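Local coordinates for TbpB (Actinobacillus pleuropneumoniae, PDB 3HOL), which binds host transferrin as a surface lipoprotein component of the bacterial transferrin receptor, probably to support iron acquisition, at residues Y30-P35 against D127-A132; G87-G92 against Y102-G107; I281-F286 against E354-F359; K325-V330 against G342-Q347. All coordinates share one frame; numbering follows the deposited sequence.

Contact 1 (Y30-P35 against D127-A132); sequences YVVKVP and DFTSNA
P35 and N131 bring their CA atoms to 5.5 Å of each other where the two segments converge, their touching ends running 30° apart, yet no hydrogen bond joins the segments and the contact rests on side chains. T129 is central to it. Its two branches are divided between neighbours: CG2 meets V32 CG1 at 3.9 Å, whereas OG1, anti to the backbone N (chi1 175°), slips in beside the methyls of V34, 3.4 Å from V34 CG1. That hydroxyl is turned back on its own chain and donates to S130 O at 3.0 Å, in the carbonyl plane on a lone pair. P35 CD lies 3.4 Å from S130 O, so the same oxygen accepts the threonine hydroxyl and has the proline ring beside it. Further along, A132 CB packs at 3.6 Å against P35 O. S130 OG donates to N131 O at 2.7 Å, and the N131 side chain points away and bonds R140 and D45. V32 and T129 also share F258 of strand 257-265. Here the strand 29-33 sheet, consistent with the N-lobe handle domain, meets strand 119-133 of the N-lobe beta barrel, a handle-to-barrel junction packed by small side chains and backbone oxygens.

Contact 2 (G87-G92 against Y102-G107); sequences GYVIDG and YVYYKG
G87 and Y104, with V89 and Y102, are the hydrogen-bonded pairs of an antiparallel beta hairpin, formed by strands 84-91 and 101-107 within a five-stranded sheet. The backbone bonds come first. Each of these pairs is joined by two N-H...O bonds, from G87 N to Y104 O at 3.1 Å and from V89 N to Y102 O at 2.9 Å, each answered by its reciprocal. Between them, Y88 and V103 form a non-hydrogen-bonded pair, with their CA atoms 4.3 Å apart. CA-H...O contacts add to the seam: Y88 CA lies 3.2 Å from Y102 O.

Packing differs on the two faces. Y88 CB and V103 CG2 touch on one. On the other, the Y104 ring folds back over G87, because its CG sits between the backbone N and the carbonyl carbon (chi1 73°). G87 N lies 3.9 Å above the ring plane, offset toward the rim, while V89 CG2 approaches Y104 CE2 at 4.3 Å. This is the aromatic–glycine cross-strand pairing known from antiparallel sheets, a ring spread over a residue without a side chain. Y102 stacks on Y62 outside the hairpin. The hydroxyl of Y104 reaches a water at the ring edge, in its plane: Y104 OH is 2.8 Å from that water, which also lies 2.9 Å from Y88 O.

Contact 3 (I281-F286 against E354-F359); sequences IDLTNF and ENNSLF
L283 packs onto N356 and L358 just where strand 272-282 gives way to a turn. Its backbone is fixed first, L283 N donating to N356 O at 3.0 Å; upstream, I281 and L358 form an antiparallel hydrogen-bonded pair, and S357 faces D282 in the next, non-hydrogen-bonded pair. From this fixed point the leucine side chain can be followed outward. CB lies over the same carbonyl, 3.3 Å from N356 O. CG, anti to the carbonyl carbon of its own residue (chi1 -64°), remains near that oxygen and also nears S357 CA. At the tip the branches divide. CD1 comes 3.4 Å from N356 ND2, the leucine and asparagine side chains lying alongside and pointing the same way, and also meets L358 CG at 3.7 Å. L283 CD2 reaches L358 CD1 at 3.8 Å, the two leucines crossing at about a right angle.

The turn itself is organised by D282, whose OD2 accepts three bonds. The one from T284 N, above the carboxylate plane, makes an Asx turn, and that from N285 N to D282 OD2, at 2.9 Å and almost in line with the C-O bond, the wider Asx motif. T284 OG1 adds a third grip at 2.8 Å, on the syn lone pair of D282 OD2.

S357 OG bonds L344 O of strand 339-346, on the other flank of strand 356-363. L283 meets Q385, and L358 meets D383 and V500, so the leucine cluster lies against barrel strands 375-387 and 495-508, at the seam between the C-lobe handle and its barrel.

Contact 4 (K325-V330 against G342-Q347); sequences KTMVAV and GQLWQQ
W345 presents one face of its indole to V328, whose CB stands 3.6 Å above the ring plane, toward the rim. The contact is a CH-pi interaction: V328 CB is 3.9 Å from the centroid of the five-membered ring of W345, 23° off its normal. V328 CG1 packs beside the CE2–CZ2 rim, 3.7 Å from W345 CZ2, while V330 CG2 approaches W345 CH2 obliquely at 3.5 Å. In the ring plane, at the edges, lie the CB atoms of Q343 and Q347. The indole bends across to the partner strand because its CG sits between the backbone N and the carbonyl carbon (chi1 67°).

On the other face of the sheet, M327 curls its chain so that CE rests 3.6 Å from W345 O, and A329 CB touches L344 CD1 at 3.9 Å. The Q346 amide lies beside the K325 aliphatic chain, with Q346 NE2 3.4 Å from K325 CD, and it donates to a water that also accepts from T326 N.

V328 pairs with W345, and V330 with Q343, through two backbone bonds each. Q347 N adds a nearly straight bond to T326 O at 2.9 Å. K317 also touches W345, from strand 315-322. This is a regular antiparallel beta hairpin of the C-lobe handle domain, with a valine–tryptophan cross-strand pair at a hydrogen-bonded position; the vicinal disulfide C332–C333 lies at the end of its first strand.

From the N terminus, residues 30-35 open the first loop, which contact 1 closes 92 residues later at 127-132. Contact 2, a local hairpin, is nested inside it; V32 N probably bonds V103 O. Contact 2 joins two strands of what is probably the N-lobe handle sheet, and contact 1 joins that sheet to the barrel. The second pair follows in series, all four segments lying in the C-lobe handle domain. Contact 3 brings strands 272-282 and 356-363 together, and contact 4 closes a hairpin nested inside it, with E354 N probably bonding Q346 O. The centres of contacts 1 and 3 are about 42 Å apart, on opposite sides of the chain's centre.

Contact 1 (Y30-P35 against D127-A132)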
loop_
_atom_site.group_PDB
_atom_site.type_symbol
_atom_site.label_atom_id
_atom_site.label_comp_id
_atom_site.label_asym_id
_atom_site.label_seq_id
_atom_site.Cartn_x
_atom_site.Cartn_y
_atom_site.Cartn_z
ATOM N N TYR A 30 2.732 9.770 7.757
ATOM C CA TYR A 30 3.792 10.082 8.713
ATOM C C TYR A 30 3.496 11.385 9.433
ATOM O O TYR A 30 2.892 12.300 8.840
ATOM C CB TYR A 30 5.120 10.256 7.978
ATOM C CG TYR A 30 5.725 8.934 7.519
ATOM C CD1 TYR A 30 6.408 8.114 8.416
ATOM C CD2 TYR A 30 5.581 8.494 6.190
ATOM C CE1 TYR A 30 6.975 6.898 8.021
ATOM C CE2 TYR A 30 6.166 7.262 5.779
ATOM C CZ TYR A 30 6.829 6.477 6.698
ATOM O OH TYR A 30 7.400 5.284 6.303
ATOM N N VAL A 31 4.049 11.528 10.640
ATOM C CA VAL A 31 3.853 12.762 11.421
ATOM C C VAL A 31 5.125 13.100 12.202
ATOM O O VAL A 31 5.811 12.203 12.672
ATOM C CB VAL A 31 2.618 12.644 12.383
ATOM C CG1 VAL A 31 2.720 11.414 13.259
ATOM C CG2 VAL A 31 2.424 13.947 13.251
ATOM N N VAL A 32 5.463 14.379 12.295
ATOM C CA VAL A 32 6.612 14.787 13.071
ATOM C C VAL A 32 6.262 15.937 14.003
ATOM O O VAL A 32 5.405 16.786 13.680
ATOM C CB VAL A 32 7.830 15.155 12.174
ATOM C CG1 VAL A 32 7.718 16.556 11.535
ATOM C CG2 VAL A 32 9.125 15.059 12.980
ATOM N N LYS A 33 6.928 15.940 15.166
ATOM C CA LYS A 33 6.892 17.071 16.104
ATOM C C LYS A 33 7.736 18.258 15.631
ATOM O O LYS A 33 8.853 18.095 15.079
ATOM C CB LYS A 33 7.369 16.615 17.468
ATOM C CG LYS A 33 7.105 17.625 18.551
ATOM C CD LYS A 33 7.305 17.034 19.979
ATOM C CE LYS A 33 8.579 16.217 20.102
ATOM N NZ LYS A 33 9.725 16.800 19.355
ATOM N N VAL A 34 7.180 19.456 15.815
ATOM C CA VAL A 34 7.894 20.682 15.470
ATOM C C VAL A 34 9.071 20.763 16.509
ATOM O O VAL A 34 8.824 20.655 17.711
ATOM C CB VAL A 34 6.921 21.891 15.549
ATOM C CG1 VAL A 34 7.663 23.236 15.426
ATOM C CG2 VAL A 34 5.825 21.783 14.479
ATOM N N PRO A 35 10.324 20.877 16.036
ATOM C CA PRO A 35 11.477 20.956 16.944
ATOM C C PRO A 35 11.484 22.229 17.787
ATOM O O PRO A 35 11.091 23.298 17.324
ATOM C CB PRO A 35 12.670 21.012 15.993
ATOM C CG PRO A 35 12.203 20.215 14.808
ATOM C CD PRO A 35 10.766 20.693 14.633
ATOM N N ASP A 127 2.828 21.891 3.226
ATOM C CA ASP A 127 3.022 22.444 4.550
ATOM C C ASP A 127 4.400 21.972 5.007
ATOM O O ASP A 127 4.976 21.067 4.384
ATOM C CB ASP A 127 1.933 21.895 5.493
ATOM C CG ASP A 127 0.596 22.612 5.291
ATOM O OD1 ASP A 127 0.531 23.786 5.676
ATOM O OD2 ASP A 127 -0.358 21.978 4.759
ATOM N N PHE A 128 4.915 22.546 6.094
ATOM C CA PHE A 128 6.273 22.254 6.528
ATOM C C PHE A 128 6.460 22.663 7.956
ATOM O O PHE A 128 5.687 23.492 8.496
ATOM C CB PHE A 128 7.348 23.013 5.686
ATOM C CG PHE A 128 7.230 24.541 5.742
ATOM C CD1 PHE A 128 7.869 25.278 6.744
ATOM C CD2 PHE A 128 6.515 25.239 4.769
ATOM C CE1 PHE A 128 7.743 26.687 6.794
ATOM C CE2 PHE A 128 6.387 26.630 4.820
ATOM C CZ PHE A 128 7.015 27.346 5.840
ATOM N N THR A 129 7.519 22.106 8.550
ATOM C CA THR A 129 8.098 22.716 9.760
ATOM C C THR A 129 9.604 22.836 9.559
ATOM O O THR A 129 10.220 21.925 8.984
ATOM C CB THR A 129 7.759 21.965 11.097
ATOM O OG1 THR A 129 8.479 22.582 12.185
ATOM C CG2 THR A 129 8.125 20.423 11.056
ATOM N N SER A 130 10.192 23.968 9.942
ATOM C CA SER A 130 11.668 24.005 9.939
ATOM C C SER A 130 12.216 23.330 11.199
ATOM O O SER A 130 11.467 22.853 12.054
ATOM C CB SER A 130 12.190 25.437 9.802
ATOM O OG SER A 130 12.088 26.078 11.068
ATOM N N ASN A 131 13.542 23.219 11.292
ATOM C CA ASN A 131 14.137 22.855 12.567
ATOM C C ASN A 131 14.219 24.117 13.441
ATOM O O ASN A 131 13.753 25.194 13.004
ATOM C CB ASN A 131 15.521 22.217 12.348
ATOM C CG ASN A 131 16.530 23.173 11.781
ATOM O OD1 ASN A 131 16.204 24.211 11.208
ATOM N ND2 ASN A 131 17.809 22.801 11.916
ATOM N N ALA A 132 14.807 23.985 14.639
ATOM C CA ALA A 132 14.995 25.099 15.584
ATOM C C ALA A 132 16.487 25.412 15.700
ATOM O O ALA A 132 17.285 24.529 16.046
ATOM C CB ALA A 132 14.400 24.782 16.970
#

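Contact 2 (G87-G92 against Y102-G107)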
loop_
_atom_site.group_PDB
_atom_site.type_symbol
_atom_site.label_atom_id
_atom_site.label_comp_id
_atom_site.label_asym_id
_atom_site.label_seq_id
_atom_site.Cartn_x
_atom_site.Cartn_y
_atom_site.Cartn_z
ATOM N N GLY A 87 -1.315 18.501 6.568
ATOM C CA GLY A 87 -1.504 19.788 7.273
ATOM C C GLY A 87 -0.705 19.846 8.555
ATOM O O GLY A 87 0.405 19.296 8.642
ATOM N N TYR A 88 -1.251 20.547 9.529
ATOM C CA TYR A 88 -0.541 20.736 10.783
ATOM C C TYR A 88 -1.569 20.779 11.919
ATOM O O TYR A 88 -2.771 20.960 11.677
ATOM C CB TYR A 88 0.264 22.055 10.735
ATOM C CG TYR A 88 -0.538 23.260 10.234
ATOM C CD1 TYR A 88 -1.481 23.916 11.065
ATOM C CD2 TYR A 88 -0.379 23.722 8.920
ATOM C CE1 TYR A 88 -2.243 24.999 10.569
ATOM C CE2 TYR A 88 -1.115 24.831 8.427
ATOM C CZ TYR A 88 -2.023 25.449 9.267
ATOM O OH TYR A 88 -2.708 26.505 8.781
ATOM N N VAL A 89 -1.074 20.615 13.141
ATOM C CA VAL A 89 -1.851 20.693 14.365
ATOM C C VAL A 89 -0.898 21.507 15.249
ATOM O O VAL A 89 0.102 20.982 15.714
ATOM C CB VAL A 89 -2.101 19.266 14.984
ATOM C CG1 VAL A 89 -2.749 19.337 16.406
ATOM C CG2 VAL A 89 -2.962 18.437 14.080
ATOM N N ILE A 90 -1.149 22.801 15.408
ATOM C CA ILE A 90 -0.202 23.640 16.162
ATOM C C ILE A 90 -0.887 24.579 17.158
ATOM O O ILE A 90 -2.113 24.799 17.104
ATOM C CB ILE A 90 0.703 24.489 15.259
ATOM C CG1 ILE A 90 -0.118 25.553 14.487
ATOM C CG2 ILE A 90 1.586 23.595 14.306
ATOM C CD1 ILE A 90 0.710 26.518 13.535
ATOM N N ASP A 91 -0.093 25.098 18.083
ATOM C CA ASP A 91 -0.535 26.209 18.937
ATOM C C ASP A 91 -0.235 27.478 18.192
ATOM O O ASP A 91 0.944 27.807 17.978
ATOM C CB ASP A 91 0.236 26.182 20.270
ATOM C CG ASP A 91 -0.418 27.054 21.342
ATOM O OD1 ASP A 91 -1.172 27.975 20.982
ATOM O OD2 ASP A 91 -0.195 26.787 22.547
ATOM N N GLY A 92 -1.279 28.202 17.786
ATOM C CA GLY A 92 -1.066 29.493 17.101
ATOM C C GLY A 92 -0.731 30.668 18.016
ATOM O O GLY A 92 -0.525 31.787 17.564
ATOM N N TYR A 102 2.570 19.643 15.438
ATOM C CA TYR A 102 2.942 18.567 14.535
ATOM C C TYR A 102 2.585 18.896 13.095
ATOM O O TYR A 102 1.654 19.676 12.839
ATOM C CB TYR A 102 2.225 17.255 14.920
ATOM C CG TYR A 102 2.480 16.825 16.346
ATOM C CD1 TYR A 102 3.516 15.946 16.632
ATOM C CD2 TYR A 102 1.695 17.319 17.412
ATOM C CE1 TYR A 102 3.776 15.556 17.929
ATOM C CE2 TYR A 102 1.970 16.935 18.734
ATOM C CZ TYR A 102 3.003 16.049 18.963
ATOM O OH TYR A 102 3.320 15.655 20.248
ATOM N N VAL A 103 3.325 18.275 12.178
ATOM C CA VAL A 103 3.074 18.373 10.713
ATOM C C VAL A 103 2.954 16.922 10.218
ATOM O O VAL A 103 3.747 16.036 10.642
ATOM C CB VAL A 103 4.211 19.153 10.006
ATOM C CG1 VAL A 103 3.989 19.241 8.454
ATOM C CG2 VAL A 103 4.337 20.610 10.617
ATOM N N TYR A 104 1.982 16.659 9.341
ATOM C CA TYR A 104 1.690 15.271 8.928
ATOM C C TYR A 104 1.105 15.159 7.511
ATOM O O TYR A 104 0.617 16.149 6.917
ATOM C CB TYR A 104 0.693 14.662 9.920
ATOM C CG TYR A 104 -0.694 15.240 9.742
ATOM C CD1 TYR A 104 -1.650 14.577 8.948
ATOM C CD2 TYR A 104 -1.030 16.471 10.293
ATOM C CE1 TYR A 104 -2.899 15.132 8.726
ATOM C CE2 TYR A 104 -2.281 17.015 10.098
ATOM C CZ TYR A 104 -3.199 16.345 9.288
ATOM O OH TYR A 104 -4.448 16.869 9.071
ATOM N N TYR A 105 1.176 13.962 6.947
ATOM C CA TYR A 105 0.218 13.583 5.884
ATOM C C TYR A 105 -0.300 12.211 6.190
ATOM O O TYR A 105 0.392 11.412 6.849
ATOM C CB TYR A 105 0.862 13.576 4.497
ATOM C CG TYR A 105 1.661 12.308 4.133
ATOM C CD1 TYR A 105 1.056 11.234 3.444
ATOM C CD2 TYR A 105 3.030 12.226 4.411
ATOM C CE1 TYR A 105 1.790 10.062 3.105
ATOM C CE2 TYR A 105 3.794 11.078 4.040
ATOM C CZ TYR A 105 3.145 10.011 3.369
ATOM O OH TYR A 105 3.841 8.894 3.026
ATOM N N LYS A 106 -1.483 11.898 5.645
ATOM C CA LYS A 106 -1.962 10.532 5.658
ATOM C C LYS A 106 -2.923 10.291 4.504
ATOM O O LYS A 106 -3.390 11.244 3.845
ATOM C CB LYS A 106 -2.672 10.234 6.983
ATOM C CG LYS A 106 -3.896 11.183 7.210
ATOM C CD LYS A 106 -4.918 10.608 8.192
ATOM C CE LYS A 106 -4.453 10.628 9.600
ATOM N NZ LYS A 106 -5.413 9.856 10.490
ATOM N N GLY A 107 -3.185 9.016 4.254
ATOM C CA GLY A 107 -4.152 8.582 3.235
ATOM C C GLY A 107 -4.753 7.230 3.556
ATOM O O GLY A 107 -4.217 6.471 4.377
HETATM O O HOH W 1 -4.554 19.546 9.887
#

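Contact 3 (I281-F286 against E354-F359)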
loop_
_atom_site.group_PDB
_atom_site.type_symbol
_atom_site.label_atom_id
_atom_site.label_comp_id
_atom_site.label_asym_id
_atom_site.label_seq_id
_atom_site.Cartn_x
_atom_site.Cartn_y
_atom_site.Cartn_z
ATOM N N ILE A 281 -10.662 -13.016 2.263
ATOM C CA ILE A 281 -11.981 -13.643 2.310
ATOM C C ILE A 281 -12.217 -14.131 3.735
ATOM O O ILE A 281 -11.452 -14.933 4.256
ATOM C CB ILE A 281 -12.105 -14.843 1.361
ATOM C CG1 ILE A 281 -11.879 -14.421 -0.091
ATOM C CG2 ILE A 281 -13.519 -15.537 1.552
ATOM C CD1 ILE A 281 -11.657 -15.582 -1.075
ATOM N N ASP A 282 -13.266 -13.632 4.366
ATOM C CA ASP A 282 -13.632 -14.045 5.722
ATOM C C ASP A 282 -14.398 -15.387 5.643
ATOM O O ASP A 282 -15.425 -15.465 4.988
ATOM C CB ASP A 282 -14.483 -12.935 6.353
ATOM C CG ASP A 282 -14.977 -13.285 7.716
ATOM O OD1 ASP A 282 -14.534 -12.649 8.687
ATOM O OD2 ASP A 282 -15.825 -14.193 7.820
ATOM N N LEU A 283 -13.887 -16.438 6.295
ATOM C CA LEU A 283 -14.485 -17.772 6.146
ATOM C C LEU A 283 -15.714 -18.051 7.026
ATOM O O LEU A 283 -16.323 -19.125 6.909
ATOM C CB LEU A 283 -13.441 -18.877 6.296
ATOM C CG LEU A 283 -12.389 -18.832 5.191
ATOM C CD1 LEU A 283 -11.200 -19.706 5.533
ATOM C CD2 LEU A 283 -12.971 -19.181 3.819
ATOM N N THR A 284 -16.101 -17.119 7.887
ATOM C CA THR A 284 -17.348 -17.339 8.637
ATOM C C THR A 284 -18.506 -16.757 7.836
ATOM O O THR A 284 -19.602 -17.322 7.812
ATOM C CB THR A 284 -17.328 -16.687 10.028
ATOM O OG1 THR A 284 -17.469 -15.270 9.868
ATOM C CG2 THR A 284 -16.061 -16.984 10.800
ATOM N N ASN A 285 -18.236 -15.637 7.154
ATOM C CA ASN A 285 -19.221 -14.878 6.383
ATOM C C ASN A 285 -19.126 -15.082 4.873
ATOM O O ASN A 285 -20.065 -14.740 4.144
ATOM C CB ASN A 285 -19.073 -13.373 6.677
ATOM C CG ASN A 285 -19.411 -13.017 8.124
ATOM O OD1 ASN A 285 -20.455 -13.418 8.642
ATOM N ND2 ASN A 285 -18.531 -12.271 8.779
ATOM N N PHE A 286 -18.005 -15.656 4.412
ATOM C CA PHE A 286 -17.716 -15.820 2.966
ATOM C C PHE A 286 -17.868 -14.477 2.245
ATOM O O PHE A 286 -18.478 -14.379 1.181
ATOM C CB PHE A 286 -18.540 -16.969 2.321
ATOM C CG PHE A 286 -18.268 -18.314 2.950
ATOM C CD1 PHE A 286 -17.309 -19.165 2.410
ATOM C CD2 PHE A 286 -18.916 -18.690 4.137
ATOM C CE1 PHE A 286 -17.009 -20.412 3.025
ATOM C CE2 PHE A 286 -18.636 -19.930 4.763
ATOM C CZ PHE A 286 -17.675 -20.794 4.194
ATOM N N GLU A 354 -9.698 -19.127 15.811
ATOM C CA GLU A 354 -10.985 -18.478 15.537
ATOM C C GLU A 354 -10.887 -17.367 14.475
ATOM O O GLU A 354 -9.802 -16.838 14.210
ATOM C CB GLU A 354 -11.593 -17.945 16.830
ATOM C CG GLU A 354 -10.601 -17.146 17.677
ATOM C CD GLU A 354 -11.266 -16.143 18.603
ATOM O OE1 GLU A 354 -10.541 -15.254 19.108
ATOM O OE2 GLU A 354 -12.503 -16.237 18.822
ATOM N N ASN A 355 -12.032 -17.028 13.882
ATOM C CA ASN A 355 -12.132 -16.039 12.795
ATOM C C ASN A 355 -11.163 -16.321 11.640
ATOM O O ASN A 355 -10.337 -15.489 11.258
ATOM C CB ASN A 355 -11.979 -14.612 13.332
ATOM C CG ASN A 355 -12.913 -14.337 14.495
ATOM O OD1 ASN A 355 -14.122 -14.582 14.409
ATOM N ND2 ASN A 355 -12.355 -13.859 15.599
ATOM N N ASN A 356 -11.267 -17.531 11.121
ATOM C CA ASN A 356 -10.418 -17.986 10.057
ATOM C C ASN A 356 -10.778 -17.241 8.765
ATOM O O ASN A 356 -11.940 -16.932 8.524
ATOM C CB ASN A 356 -10.557 -19.516 9.919
ATOM C CG ASN A 356 -9.517 -20.119 9.005
ATOM O OD1 ASN A 356 -8.386 -19.624 8.899
ATOM N ND2 ASN A 356 -9.894 -21.204 8.321
ATOM N N SER A 357 -9.758 -16.946 7.956
ATOM C CA SER A 357 -9.920 -16.240 6.678
ATOM C C SER A 357 -8.828 -16.679 5.680
ATOM O O SER A 357 -7.867 -17.366 6.061
ATOM C CB SER A 357 -9.890 -14.712 6.893
ATOM O OG SER A 357 -8.613 -14.302 7.354
ATOM N N LEU A 358 -8.979 -16.276 4.415
ATOM C CA LEU A 358 -7.947 -16.510 3.406
ATOM C C LEU A 358 -7.439 -15.160 2.879
ATOM O O LEU A 358 -8.155 -14.179 2.959
ATOM C CB LEU A 358 -8.524 -17.322 2.248
ATOM C CG LEU A 358 -9.162 -18.656 2.657
ATOM C CD1 LEU A 358 -9.961 -19.187 1.444
ATOM C CD2 LEU A 358 -8.087 -19.635 3.035
ATOM N N PHE A 359 -6.215 -15.119 2.347
ATOM C CA PHE A 359 -5.717 -13.896 1.729
ATOM C C PHE A 359 -4.972 -14.233 0.442
ATOM O O PHE A 359 -4.415 -15.352 0.293
ATOM C CB PHE A 359 -4.812 -13.097 2.700
ATOM C CG PHE A 359 -3.493 -13.769 3.001
ATOM C CD1 PHE A 359 -2.390 -13.596 2.169
ATOM C CD2 PHE A 359 -3.365 -14.614 4.122
ATOM C CE1 PHE A 359 -1.171 -14.243 2.446
ATOM C CE2 PHE A 359 -2.147 -15.274 4.408
ATOM C CZ PHE A 359 -1.059 -15.096 3.579
#

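Contact 4 (K325-V330 against G342-Q347)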
loop_
_atom_site.group_PDB
_atom_site.type_symbol
_atom_site.label_atom_id
_atom_site.label_comp_id
_atom_site.label_asym_id
_atom_site.label_seq_id
_atom_site.Cartn_x
_atom_site.Cartn_y
_atom_site.Cartn_z
ATOM N N LYS A 325 -4.265 -9.025 20.207
ATOM C CA LYS A 325 -4.825 -10.236 19.592
ATOM C C LYS A 325 -3.668 -10.995 18.984
ATOM O O LYS A 325 -2.715 -10.392 18.506
ATOM C CB LYS A 325 -5.850 -9.900 18.506
ATOM C CG LYS A 325 -6.894 -8.874 18.939
ATOM C CD LYS A 325 -8.182 -9.002 18.150
ATOM C CE LYS A 325 -9.182 -7.943 18.592
ATOM N NZ LYS A 325 -10.574 -8.460 18.547
ATOM N N THR A 326 -3.716 -12.321 19.039
ATOM C CA THR A 326 -2.595 -13.092 18.519
ATOM C C THR A 326 -2.981 -13.672 17.153
ATOM O O THR A 326 -3.790 -14.614 17.037
ATOM C CB THR A 326 -2.115 -14.169 19.490
ATOM O OG1 THR A 326 -3.018 -15.265 19.431
ATOM C CG2 THR A 326 -2.113 -13.640 20.901
ATOM N N MET A 327 -2.400 -13.064 16.119
ATOM C CA MET A 327 -2.741 -13.388 14.734
ATOM C C MET A 327 -1.763 -14.411 14.193
ATOM O O MET A 327 -0.578 -14.360 14.504
ATOM C CB MET A 327 -2.726 -12.125 13.873
ATOM C CG MET A 327 -3.730 -11.068 14.300
ATOM S SD MET A 327 -5.421 -11.650 14.513
ATOM C CE MET A 327 -5.918 -12.051 12.823
ATOM N N VAL A 328 -2.289 -15.336 13.382
ATOM C CA VAL A 328 -1.514 -16.402 12.773
ATOM C C VAL A 328 -1.748 -16.414 11.256
ATOM O O VAL A 328 -2.886 -16.500 10.789
ATOM C CB VAL A 328 -1.882 -17.801 13.391
ATOM C CG1 VAL A 328 -0.872 -18.875 12.982
ATOM C CG2 VAL A 328 -1.941 -17.718 14.918
ATOM N N ALA A 329 -0.662 -16.325 10.500
ATOM C CA ALA A 329 -0.756 -16.403 9.047
ATOM C C ALA A 329 0.081 -17.564 8.572
ATOM O O ALA A 329 1.189 -17.748 9.040
ATOM C CB ALA A 329 -0.292 -15.076 8.388
ATOM N N VAL A 330 -0.451 -18.344 7.635
ATOM C CA VAL A 330 0.310 -19.408 6.991
ATOM C C VAL A 330 0.368 -19.088 5.507
ATOM O O VAL A 330 -0.650 -19.142 4.802
ATOM C CB VAL A 330 -0.341 -20.810 7.206
ATOM C CG1 VAL A 330 0.454 -21.867 6.462
ATOM C CG2 VAL A 330 -0.429 -21.162 8.687
ATOM N N GLY A 342 -2.675 -17.517 1.441
ATOM C CA GLY A 342 -2.738 -18.508 2.489
ATOM C C GLY A 342 -3.879 -18.245 3.412
ATOM O O GLY A 342 -4.913 -17.670 3.010
ATOM N N GLN A 343 -3.671 -18.684 4.652
ATOM C CA GLN A 343 -4.691 -18.662 5.677
ATOM C C GLN A 343 -4.335 -17.701 6.791
ATOM O O GLN A 343 -3.159 -17.519 7.132
ATOM C CB GLN A 343 -4.926 -20.091 6.222
ATOM C CG GLN A 343 -5.465 -21.006 5.124
ATOM C CD GLN A 343 -5.763 -22.422 5.571
ATOM O OE1 GLN A 343 -5.795 -22.714 6.779
ATOM N NE2 GLN A 343 -5.981 -23.328 4.589
ATOM N N LEU A 344 -5.362 -17.105 7.368
ATOM C CA LEU A 344 -5.176 -16.159 8.455
ATOM C C LEU A 344 -6.306 -16.328 9.468
ATOM O O LEU A 344 -7.484 -16.263 9.104
ATOM C CB LEU A 344 -5.179 -14.742 7.884
ATOM C CG LEU A 344 -5.071 -13.569 8.825
ATOM C CD1 LEU A 344 -3.633 -13.422 9.362
ATOM C CD2 LEU A 344 -5.538 -12.349 8.058
ATOM N N TRP A 345 -5.923 -16.525 10.728
ATOM C CA TRP A 345 -6.860 -16.709 11.794
ATOM C C TRP A 345 -6.345 -16.055 13.080
ATOM O O TRP A 345 -5.201 -15.564 13.138
ATOM C CB TRP A 345 -7.180 -18.203 11.972
ATOM C CG TRP A 345 -6.048 -19.076 12.466
ATOM C CD1 TRP A 345 -5.654 -19.248 13.769
ATOM C CD2 TRP A 345 -5.198 -19.932 11.676
ATOM N NE1 TRP A 345 -4.593 -20.140 13.834
ATOM C CE2 TRP A 345 -4.292 -20.564 12.565
ATOM C CE3 TRP A 345 -5.088 -20.191 10.308
ATOM C CZ2 TRP A 345 -3.316 -21.472 12.132
ATOM C CZ3 TRP A 345 -4.106 -21.097 9.873
ATOM C CH2 TRP A 345 -3.232 -21.722 10.790
ATOM N N GLN A 346 -7.210 -16.020 14.085
ATOM C CA GLN A 346 -6.840 -15.549 15.410
ATOM C C GLN A 346 -6.770 -16.741 16.348
ATOM O O GLN A 346 -7.692 -17.554 16.413
ATOM C CB GLN A 346 -7.857 -14.527 15.919
ATOM C CG GLN A 346 -7.525 -13.934 17.298
ATOM C CD GLN A 346 -8.495 -12.816 17.703
ATOM O OE1 GLN A 346 -9.359 -12.421 16.924
ATOM N NE2 GLN A 346 -8.348 -12.309 18.923
ATOM N N GLN A 347 -5.667 -16.862 17.069
ATOM C CA GLN A 347 -5.521 -17.987 17.975
ATOM C C GLN A 347 -4.660 -17.596 19.136
ATOM O O GLN A 347 -3.429 -17.614 19.039
ATOM C CB GLN A 347 -4.917 -19.206 17.259
ATOM C CG GLN A 347 -4.824 -20.492 18.107
ATOM C CD GLN A 347 -4.497 -21.744 17.274
ATOM O OE1 GLN A 347 -4.983 -22.827 17.567
ATOM N NE2 GLN A 347 -3.686 -21.586 16.234
HETATM O O HOH W 2 -6.000 -13.431 20.559
#